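PDB 4BPS: FKBO from Streptomyces hygroscopicus, which hydrolyses chorismate to pyruvate and a dihydroxycyclohexadiene carboxylic acid (DCDC), a step in making the immunosuppressants FK506 and FK520. Local coordinates for residues G85-I90 / F123-S128; A117-V122 / A135-Y140; G257-Q262 / L306-R311. One frame throughout, in Å; residues are numbered along the deposited sequence.

Contact 1 (G85-I90 / F123-S128)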
loop_
_atom_site.group_PDB
_atom_site.type_symbol
_atom_site.label_atom_id
_atom_site.label_comp_id
_atom_site.label_asym_id
_atom_site.label_seq_id
_atom_site.Cartn_x
_atom_site.Cartn_y
_atom_site.Cartn_z
ATOM N N GLY A 85 3.034 -9.894 -18.593
ATOM C CA GLY A 85 3.357 -11.302 -18.466
ATOM C C GLY A 85 3.068 -11.817 -17.082
ATOM O O GLY A 85 2.535 -11.091 -16.246
HETATM N N MSE A 86 3.381 -13.090 -16.882
HETATM C CA MSE A 86 3.274 -13.721 -15.580
HETATM C C MSE A 86 4.549 -14.520 -15.330
HETATM O O MSE A 86 4.954 -15.323 -16.182
HETATM C CB MSE A 86 2.064 -14.641 -15.536
HETATM C CG MSE A 86 0.717 -13.961 -15.298
HETATM SE SE MSE A 86 -0.613 -15.029 -14.281
HETATM C CE MSE A 86 0.540 -16.501 -13.745
ATOM N N ASP A 87 5.174 -14.310 -14.175
ATOM C CA ASP A 87 6.391 -15.018 -13.811
ATOM C C ASP A 87 6.333 -15.303 -12.329
ATOM O O ASP A 87 6.121 -14.391 -11.543
ATOM C CB ASP A 87 7.613 -14.152 -14.094
ATOM C CG ASP A 87 7.896 -14.024 -15.570
ATOM O OD1 ASP A 87 8.545 -14.951 -16.109
ATOM O OD2 ASP A 87 7.469 -13.024 -16.188
ATOM N N ASN A 88 6.532 -16.565 -11.951
ATOM C CA ASN A 88 6.589 -16.943 -10.542
ATOM C C ASN A 88 5.362 -16.488 -9.757
ATOM O O ASN A 88 5.485 -16.091 -8.594
ATOM C CB ASN A 88 7.866 -16.370 -9.900
ATOM C CG ASN A 88 9.118 -17.008 -10.447
ATOM O OD1 ASN A 88 9.217 -18.239 -10.518
ATOM N ND2 ASN A 88 10.083 -16.187 -10.839
ATOM N N GLY A 89 4.184 -16.553 -10.389
ATOM C CA GLY A 89 2.939 -16.153 -9.754
ATOM C C GLY A 89 2.639 -14.675 -9.832
ATOM O O GLY A 89 1.577 -14.258 -9.418
ATOM N N ILE A 90 3.591 -13.878 -10.319
ATOM C CA ILE A 90 3.413 -12.432 -10.396
ATOM C C ILE A 90 2.855 -12.085 -11.765
ATOM O O ILE A 90 3.521 -12.342 -12.786
ATOM C CB ILE A 90 4.753 -11.687 -10.199
ATOM C CG1 ILE A 90 5.475 -12.111 -8.909
ATOM C CG2 ILE A 90 4.508 -10.172 -10.223
ATOM C CD1 ILE A 90 6.950 -11.670 -8.861
ATOM N N PHE A 123 11.547 -9.024 -5.846
ATOM C CA PHE A 123 12.851 -8.387 -6.028
ATOM C C PHE A 123 13.521 -8.918 -7.287
ATOM O O PHE A 123 14.114 -8.153 -8.061
ATOM C CB PHE A 123 13.764 -8.600 -4.826
ATOM C CG PHE A 123 13.298 -7.940 -3.547
ATOM C CD1 PHE A 123 12.930 -6.600 -3.492
ATOM C CD2 PHE A 123 13.274 -8.666 -2.371
ATOM C CE1 PHE A 123 12.539 -6.016 -2.297
ATOM C CE2 PHE A 123 12.855 -8.096 -1.173
ATOM C CZ PHE A 123 12.494 -6.770 -1.136
ATOM N N GLN A 124 13.452 -10.234 -7.508
ATOM C CA GLN A 124 14.079 -10.805 -8.693
ATOM C C GLN A 124 13.441 -10.320 -9.983
ATOM O O GLN A 124 14.152 -10.080 -10.951
ATOM C CB GLN A 124 14.040 -12.321 -8.613
ATOM C CG GLN A 124 14.698 -12.995 -9.806
ATOM C CD GLN A 124 16.123 -12.462 -10.137
ATOM O OE1 GLN A 124 16.945 -12.252 -9.247
ATOM N NE2 GLN A 124 16.403 -12.247 -11.425
ATOM N N LEU A 125 12.108 -10.195 -10.019
ATOM C CA LEU A 125 11.431 -9.720 -11.216
ATOM C C LEU A 125 11.809 -8.260 -11.511
ATOM O O LEU A 125 12.055 -7.879 -12.654
ATOM C CB LEU A 125 9.905 -9.825 -11.071
ATOM C CG LEU A 125 9.135 -9.463 -12.349
ATOM C CD1 LEU A 125 9.340 -10.526 -13.417
ATOM C CD2 LEU A 125 7.645 -9.273 -12.035
ATOM N N THR A 126 11.825 -7.428 -10.473
ATOM C CA THR A 126 12.195 -6.039 -10.683
ATOM C C THR A 126 13.615 -5.948 -11.220
ATOM O O THR A 126 13.894 -5.123 -12.096
ATOM C CB THR A 126 11.999 -5.175 -9.424
ATOM O OG1 THR A 126 12.858 -5.614 -8.371
ATOM C CG2 THR A 126 10.527 -5.154 -8.978
ATOM N N ARG A 127 14.514 -6.790 -10.729
ATOM C CA ARG A 127 15.875 -6.793 -11.264
ATOM C C ARG A 127 15.913 -7.293 -12.713
ATOM O O ARG A 127 16.516 -6.651 -13.589
ATOM C CB ARG A 127 16.790 -7.645 -10.389
ATOM C CG ARG A 127 17.087 -7.034 -9.065
ATOM C CD ARG A 127 18.213 -7.774 -8.373
ATOM N NE ARG A 127 17.901 -9.173 -8.049
ATOM C CZ ARG A 127 17.395 -9.592 -6.887
ATOM N NH1 ARG A 127 17.125 -8.734 -5.905
ATOM N NH2 ARG A 127 17.170 -10.882 -6.704
ATOM N N SER A 128 15.270 -8.434 -12.974
ATOM C CA SER A 128 15.334 -9.052 -14.289
ATOM C C SER A 128 14.700 -8.197 -15.386
ATOM O O SER A 128 15.221 -8.131 -16.500
ATOM C CB SER A 128 14.638 -10.408 -14.249
ATOM O OG SER A 128 14.641 -11.003 -15.526
#
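Leu125 reaches from the helix toward Ile90, and the two side chains meet tip to tip, with Leu125 CD2 3.7 Å from Ile90 CG2. The same methyl lies 4.0 Å from Ile90 CD1, and this far end of the isoleucine also comes within 4.1 Å of Leu125 CB, so both branches of Ile90 close on one leucine. The second methyl of Leu125 goes to a different partner: CD1 rests 4.1 Å from Asp87 CB, where the two side chains cross at about a right angle. Leu125 can serve both because CG stands opposite its own backbone N (chi1 -175°), which carries the forked end out from the helix. Asp87 and Ile90 are the first and last residues of a type I' turn, the tight link of a beta hairpin between strands 83-87 and 90-94, and helix 112-129 packs across it. Gly89 holds a positive phi in this turn, at backbone angles where a side chain would press on the preceding carbonyl oxygen. On Asp87, CG lies beside the backbone N (chi1 -72°), and its OD2 is hydrogen-bonded to Trp92 NE1 on the returning strand. Trp92 also touches Leu125, while Ile90 continues onto Phe193 of strand 189-196.

Contact 2 (A117-V122 / A135-Y140)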
loop_
_atom_site.group_PDB
_atom_site.type_symbol
_atom_site.label_atom_id
_atom_site.label_comp_id
_atom_site.label_asym_id
_atom_site.label_seq_id
_atom_site.Cartn_x
_atom_site.Cartn_y
_atom_site.Cartn_z
ATOM N N ALA A 117 9.566 -16.118 0.036
ATOM C CA ALA A 117 9.653 -16.553 -1.353
ATOM C C ALA A 117 8.953 -15.559 -2.297
ATOM O O ALA A 117 9.464 -15.236 -3.363
ATOM C CB ALA A 117 9.088 -17.956 -1.513
ATOM N N LEU A 118 7.788 -15.071 -1.889
ATOM C CA LEU A 118 7.036 -14.115 -2.673
ATOM C C LEU A 118 7.853 -12.840 -2.857
ATOM O O LEU A 118 8.020 -12.360 -3.983
ATOM C CB LEU A 118 5.704 -13.857 -1.948
ATOM C CG LEU A 118 4.754 -12.877 -2.617
ATOM C CD1 LEU A 118 3.303 -13.181 -2.229
ATOM C CD2 LEU A 118 5.111 -11.440 -2.243
ATOM N N TYR A 119 8.391 -12.295 -1.768
ATOM C CA TYR A 119 9.195 -11.081 -1.892
ATOM C C TYR A 119 10.487 -11.329 -2.670
ATOM O O TYR A 119 10.910 -10.480 -3.437
ATOM C CB TYR A 119 9.477 -10.439 -0.513
ATOM C CG TYR A 119 8.464 -9.363 -0.184
ATOM C CD1 TYR A 119 8.670 -8.064 -0.598
ATOM C CD2 TYR A 119 7.288 -9.661 0.487
ATOM C CE1 TYR A 119 7.723 -7.069 -0.373
ATOM C CE2 TYR A 119 6.334 -8.677 0.708
ATOM C CZ TYR A 119 6.562 -7.377 0.289
ATOM O OH TYR A 119 5.623 -6.381 0.481
ATOM N N THR A 120 11.105 -12.499 -2.491
ATOM C CA THR A 120 12.260 -12.843 -3.327
ATOM C C THR A 120 11.895 -12.743 -4.802
ATOM O O THR A 120 12.645 -12.207 -5.611
ATOM C CB THR A 120 12.770 -14.243 -3.007
ATOM O OG1 THR A 120 13.394 -14.257 -1.715
ATOM C CG2 THR A 120 13.806 -14.703 -4.039
ATOM N N ASN A 121 10.733 -13.279 -5.138
ATOM C CA ASN A 121 10.300 -13.284 -6.526
ATOM C C ASN A 121 10.020 -11.856 -7.023
ATOM O O ASN A 121 10.351 -11.526 -8.167
ATOM C CB ASN A 121 9.085 -14.189 -6.719
ATOM C CG ASN A 121 9.447 -15.656 -6.577
ATOM O OD1 ASN A 121 10.604 -16.028 -6.764
ATOM N ND2 ASN A 121 8.489 -16.478 -6.203
ATOM N N VAL A 122 9.455 -11.003 -6.169
ATOM C CA VAL A 122 9.262 -9.595 -6.522
ATOM C C VAL A 122 10.602 -8.890 -6.774
ATOM O O VAL A 122 10.788 -8.220 -7.814
ATOM C CB VAL A 122 8.441 -8.871 -5.445
ATOM C CG1 VAL A 122 8.433 -7.362 -5.663
ATOM C CG2 VAL A 122 7.006 -9.407 -5.395
ATOM N N ALA A 135 8.522 1.616 -5.737
ATOM C CA ALA A 135 7.859 2.893 -5.497
ATOM C C ALA A 135 6.726 2.824 -4.484
ATOM O O ALA A 135 6.397 3.837 -3.869
ATOM C CB ALA A 135 7.290 3.440 -6.805
ATOM N N ARG A 136 6.090 1.660 -4.363
ATOM C CA ARG A 136 4.939 1.523 -3.485
ATOM C C ARG A 136 4.662 0.040 -3.347
ATOM O O ARG A 136 4.714 -0.674 -4.362
ATOM C CB ARG A 136 3.706 2.230 -4.068
ATOM C CG ARG A 136 2.905 3.045 -3.095
ATOM C CD ARG A 136 2.260 2.244 -1.961
ATOM N NE ARG A 136 1.358 3.067 -1.153
ATOM C CZ ARG A 136 0.705 2.572 -0.114
ATOM N NH1 ARG A 136 -0.126 3.335 0.579
ATOM N NH2 ARG A 136 0.904 1.319 0.235
ATOM N N THR A 137 4.381 -0.450 -2.147
ATOM C CA THR A 137 3.949 -1.817 -1.963
ATOM C C THR A 137 2.677 -1.842 -1.125
ATOM O O THR A 137 2.437 -0.952 -0.306
ATOM C CB THR A 137 5.025 -2.685 -1.253
ATOM O OG1 THR A 137 5.261 -2.182 0.065
ATOM C CG2 THR A 137 6.313 -2.736 -2.049
ATOM N N TRP A 138 1.879 -2.899 -1.319
ATOM C CA TRP A 138 0.718 -3.145 -0.464
ATOM C C TRP A 138 0.716 -4.622 -0.105
ATOM O O TRP A 138 1.006 -5.474 -0.949
ATOM C CB TRP A 138 -0.592 -2.847 -1.173
ATOM C CG TRP A 138 -0.881 -1.412 -1.531
ATOM C CD1 TRP A 138 -1.717 -0.566 -0.865
ATOM C CD2 TRP A 138 -0.385 -0.677 -2.683
ATOM N NE1 TRP A 138 -1.791 0.640 -1.531
ATOM C CE2 TRP A 138 -0.977 0.606 -2.634
ATOM C CE3 TRP A 138 0.475 -0.980 -3.744
ATOM C CZ2 TRP A 138 -0.743 1.585 -3.612
ATOM C CZ3 TRP A 138 0.708 -0.009 -4.710
ATOM C CH2 TRP A 138 0.093 1.256 -4.640
ATOM N N ASN A 139 0.324 -4.903 1.130
ATOM C CA ASN A 139 0.208 -6.267 1.647
ATOM C C ASN A 139 -1.160 -6.404 2.298
ATOM O O ASN A 139 -1.449 -5.743 3.298
ATOM C CB ASN A 139 1.298 -6.560 2.691
ATOM C CG ASN A 139 2.682 -6.200 2.194
ATOM O OD1 ASN A 139 3.297 -6.973 1.473
ATOM N ND2 ASN A 139 3.171 -5.003 2.563
ATOM N N TYR A 140 -1.986 -7.262 1.698
ATOM C CA TYR A 140 -3.343 -7.548 2.199
ATOM C C TYR A 140 -3.250 -8.927 2.845
ATOM O O TYR A 140 -3.095 -9.931 2.143
ATOM C CB TYR A 140 -4.355 -7.504 1.064
ATOM C CG TYR A 140 -4.387 -6.145 0.367
ATOM C CD1 TYR A 140 -5.004 -5.058 0.980
ATOM C CD2 TYR A 140 -3.793 -5.938 -0.872
ATOM C CE1 TYR A 140 -5.051 -3.823 0.383
ATOM C CE2 TYR A 140 -3.830 -4.699 -1.493
ATOM C CZ TYR A 140 -4.465 -3.639 -0.864
ATOM O OH TYR A 140 -4.545 -2.395 -1.417
HETATM O O HOH W 1 5.951 -4.121 1.891
#
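Tyr119 reaches from helix 112-129 to strand 133-142, a helix-on-sheet packing in the YjgF-like fold of the N-terminal half, and its hydroxyl meets Asn139 of the ligand pocket. The side chain, which also touches Ala165 and Cys191, leaves the helix at CB with chi1 at -95° and runs out toward the strand. Along one edge of the ring, CE2 and CZ pass 3.6 and 3.5 Å from Asn139 OD1, which lies in the ring plane. At the tip, OH donates to OD1 over 2.6 Å, in the carbonyl plane and on a lone pair; ring and amide planes are 37° apart. OH also lies 4.1 Å from Thr137 CB and accepts from a water. With OD1 taken by the tyrosine and ND2 hydrogen-bonded to Thr180 O, the orientation of the Asn139 amide is probably set beside the bound 3-(2-carboxyethyl)benzoic acid and the substrate-binding Arg162. A phenylalanine here would probably leave buried Asn139 OD1 without this donor and the water without one of its acceptors, giving the amide more freedom to turn. That water is shared by three side chains: besides Tyr119 OH it is 2.8 Å from Thr137 OG1 and accepts from Asn139 ND2 at 3.0 Å.

Contact 3 (G257-Q262 / L306-R311); sequences GDVTGQ and LDTVRR
Val259 and Thr260, in the first turn of helix 259-274, pack against Val309 and Thr308 in the first turn of helix 306-314. These are two neighbouring helices of the C-terminal half, lying beside the sheet that contains strands 296-300 and 337-343. The backbones come close, with Thr260 CA 6.6 Å from Val309 CA, and short branched side chains fill the interface. Val259 and Val309 cross at about a right angle and meet through one methyl each, CG2 of Val259 standing 3.6 Å from CG2 of Val309. The two valines use different rotamers to do so. In Val259, CG2 lies opposite the backbone N, and the other methyl, CG1, takes the position between N and the carbonyl carbon (chi1 71°), from where it approaches CG2 of Thr308 obliquely at 4.1 Å. In Val309 it is instead the branch beside the backbone N that touches. Both valines are buried and also pack on Val337, so the apolar side of the contact merges with the sheet; Val309 further covers Val298 and Val300.

Toward the partly exposed side, the threonines replace the valines. Thr308 and Thr260 again cross nearly perpendicularly, but here methyl meets hydroxyl: Thr308 CG2 sits 3.4 Å from Thr260 OG1. Thr308 thus turns its apolar branch to both residues of the opposite helix. On the outer surface of its own helix, Arg311 NH1 forms a salt bridge with Asp307 OD2, one turn earlier.

The start of helix 259-274 is fixed by Asp258 at its N-cap. Its carboxylate accepts from Gly261 N, whose N-H points almost straight (169°) at OD1, 2.9 Å away, and meets that oxygen from above the carboxylate plane.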
loop_
_atom_site.group_PDB
_atom_site.type_symbol
_atom_site.label_atom_id
_atom_site.label_comp_id
_atom_site.label_asym_id
_atom_site.label_seq_id
_atom_site.Cartn_x
_atom_site.Cartn_y
_atom_site.Cartn_z
ATOM N N GLY A 257 -8.393 2.674 22.269
ATOM C CA GLY A 257 -9.839 2.529 22.354
ATOM C C GLY A 257 -10.625 3.710 21.825
ATOM O O GLY A 257 -11.851 3.708 21.946
ATOM N N ASP A 258 -9.956 4.687 21.197
ATOM C CA ASP A 258 -10.573 5.966 20.835
ATOM C C ASP A 258 -10.366 6.172 19.327
ATOM O O ASP A 258 -9.350 6.706 18.903
ATOM C CB ASP A 258 -9.899 7.055 21.682
ATOM C CG ASP A 258 -10.178 8.468 21.220
ATOM O OD1 ASP A 258 -11.155 8.700 20.468
ATOM O OD2 ASP A 258 -9.423 9.377 21.664
ATOM N N VAL A 259 -11.317 5.709 18.519
ATOM C CA VAL A 259 -11.095 5.716 17.079
ATOM C C VAL A 259 -11.045 7.143 16.545
ATOM O O VAL A 259 -10.336 7.418 15.568
ATOM C CB VAL A 259 -12.134 4.871 16.331
ATOM C CG1 VAL A 259 -13.522 5.526 16.331
ATOM C CG2 VAL A 259 -11.654 4.577 14.932
ATOM N N THR A 260 -11.803 8.051 17.149
ATOM C CA THR A 260 -11.766 9.442 16.715
ATOM C C THR A 260 -10.359 10.021 16.915
ATOM O O THR A 260 -9.780 10.619 16.003
ATOM C CB THR A 260 -12.805 10.264 17.479
ATOM O OG1 THR A 260 -14.099 9.817 17.099
ATOM C CG2 THR A 260 -12.686 11.755 17.158
ATOM N N GLY A 261 -9.807 9.848 18.118
ATOM C CA GLY A 261 -8.473 10.341 18.395
ATOM C C GLY A 261 -7.406 9.698 17.514
ATOM O O GLY A 261 -6.522 10.377 16.980
ATOM N N GLN A 262 -7.493 8.377 17.310
ATOM C CA GLN A 262 -6.549 7.717 16.410
ATOM C C GLN A 262 -6.672 8.265 15.000
ATOM O O GLN A 262 -5.660 8.457 14.322
ATOM C CB GLN A 262 -6.699 6.198 16.396
ATOM C CG GLN A 262 -6.249 5.540 17.701
ATOM C CD GLN A 262 -6.104 4.047 17.572
ATOM O OE1 GLN A 262 -6.147 3.466 16.481
ATOM N NE2 GLN A 262 -5.923 3.391 18.694
ATOM N N LEU A 306 -17.314 2.912 11.417
ATOM C CA LEU A 306 -17.097 3.417 10.072
ATOM C C LEU A 306 -17.707 4.794 9.874
ATOM O O LEU A 306 -17.062 5.659 9.316
ATOM C CB LEU A 306 -17.612 2.435 9.002
ATOM C CG LEU A 306 -16.495 1.598 8.322
ATOM C CD1 LEU A 306 -16.195 0.369 9.176
ATOM C CD2 LEU A 306 -16.755 1.186 6.897
ATOM N N ASP A 307 -18.931 5.014 10.338
ATOM C CA ASP A 307 -19.520 6.334 10.129
ATOM C C ASP A 307 -18.805 7.405 10.968
ATOM O O ASP A 307 -18.645 8.523 10.519
ATOM C CB ASP A 307 -21.012 6.343 10.409
ATOM C CG ASP A 307 -21.687 7.558 9.797
ATOM O OD1 ASP A 307 -21.646 7.701 8.549
ATOM O OD2 ASP A 307 -22.231 8.383 10.556
ATOM N N THR A 308 -18.389 7.059 12.180
ATOM C CA THR A 308 -17.629 7.962 13.023
ATOM C C THR A 308 -16.384 8.433 12.261
ATOM O O THR A 308 -16.094 9.636 12.171
ATOM C CB THR A 308 -17.223 7.253 14.329
ATOM O OG1 THR A 308 -18.405 6.845 15.025
ATOM C CG2 THR A 308 -16.400 8.173 15.225
ATOM N N VAL A 309 -15.661 7.472 11.702
ATOM C CA VAL A 309 -14.455 7.789 10.964
ATOM C C VAL A 309 -14.742 8.579 9.688
ATOM O O VAL A 309 -14.024 9.532 9.373
ATOM C CB VAL A 309 -13.669 6.492 10.665
ATOM C CG1 VAL A 309 -12.570 6.716 9.635
ATOM C CG2 VAL A 309 -13.091 5.923 11.949
ATOM N N ARG A 310 -15.795 8.197 8.976
ATOM C CA ARG A 310 -16.172 8.911 7.762
ATOM C C ARG A 310 -16.343 10.404 8.062
ATOM O O ARG A 310 -15.873 11.251 7.294
ATOM C CB ARG A 310 -17.467 8.349 7.177
ATOM C CG ARG A 310 -17.748 8.888 5.782
ATOM C CD ARG A 310 -19.042 8.313 5.182
ATOM N NE ARG A 310 -19.023 6.845 5.081
ATOM C CZ ARG A 310 -18.424 6.155 4.114
ATOM N NH1 ARG A 310 -17.799 6.789 3.127
ATOM N NH2 ARG A 310 -18.465 4.826 4.119
ATOM N N ARG A 311 -16.995 10.711 9.184
ATOM C CA ARG A 311 -17.277 12.097 9.534
ATOM C C ARG A 311 -16.005 12.854 9.930
ATOM O O ARG A 311 -15.834 14.022 9.556
ATOM C CB ARG A 311 -18.354 12.178 10.637
ATOM C CG ARG A 311 -19.731 11.688 10.157
ATOM C CD ARG A 311 -20.886 11.987 11.124
ATOM N NE ARG A 311 -20.498 11.905 12.530
ATOM C CZ ARG A 311 -20.650 10.828 13.297
ATOM N NH1 ARG A 311 -21.186 9.720 12.796
ATOM N NH2 ARG A 311 -20.262 10.860 14.572
#

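From the N terminus, the chain first passes the hairpin at 85-90, then enters helix 112-129, whose residues 117-122 serve contact 2 and 123-128 contact 1. Contact 1 closes a loop of 32 residues when the helix returns to the hairpin; contact 2 opens within that loop and closes only on strand 133-142, so the two cross. They also touch, Ile90 CD1 lying 3.5 Å from Asn121 O. Together they lay one helix over a single six-stranded sheet, from its hairpin edge to the strand bearing Asn139. Contact 3 follows in series, its centre about 39 and 30 Å from those of contacts 1 and 2, closing its own 43-residue loop between two C-terminal-half helices.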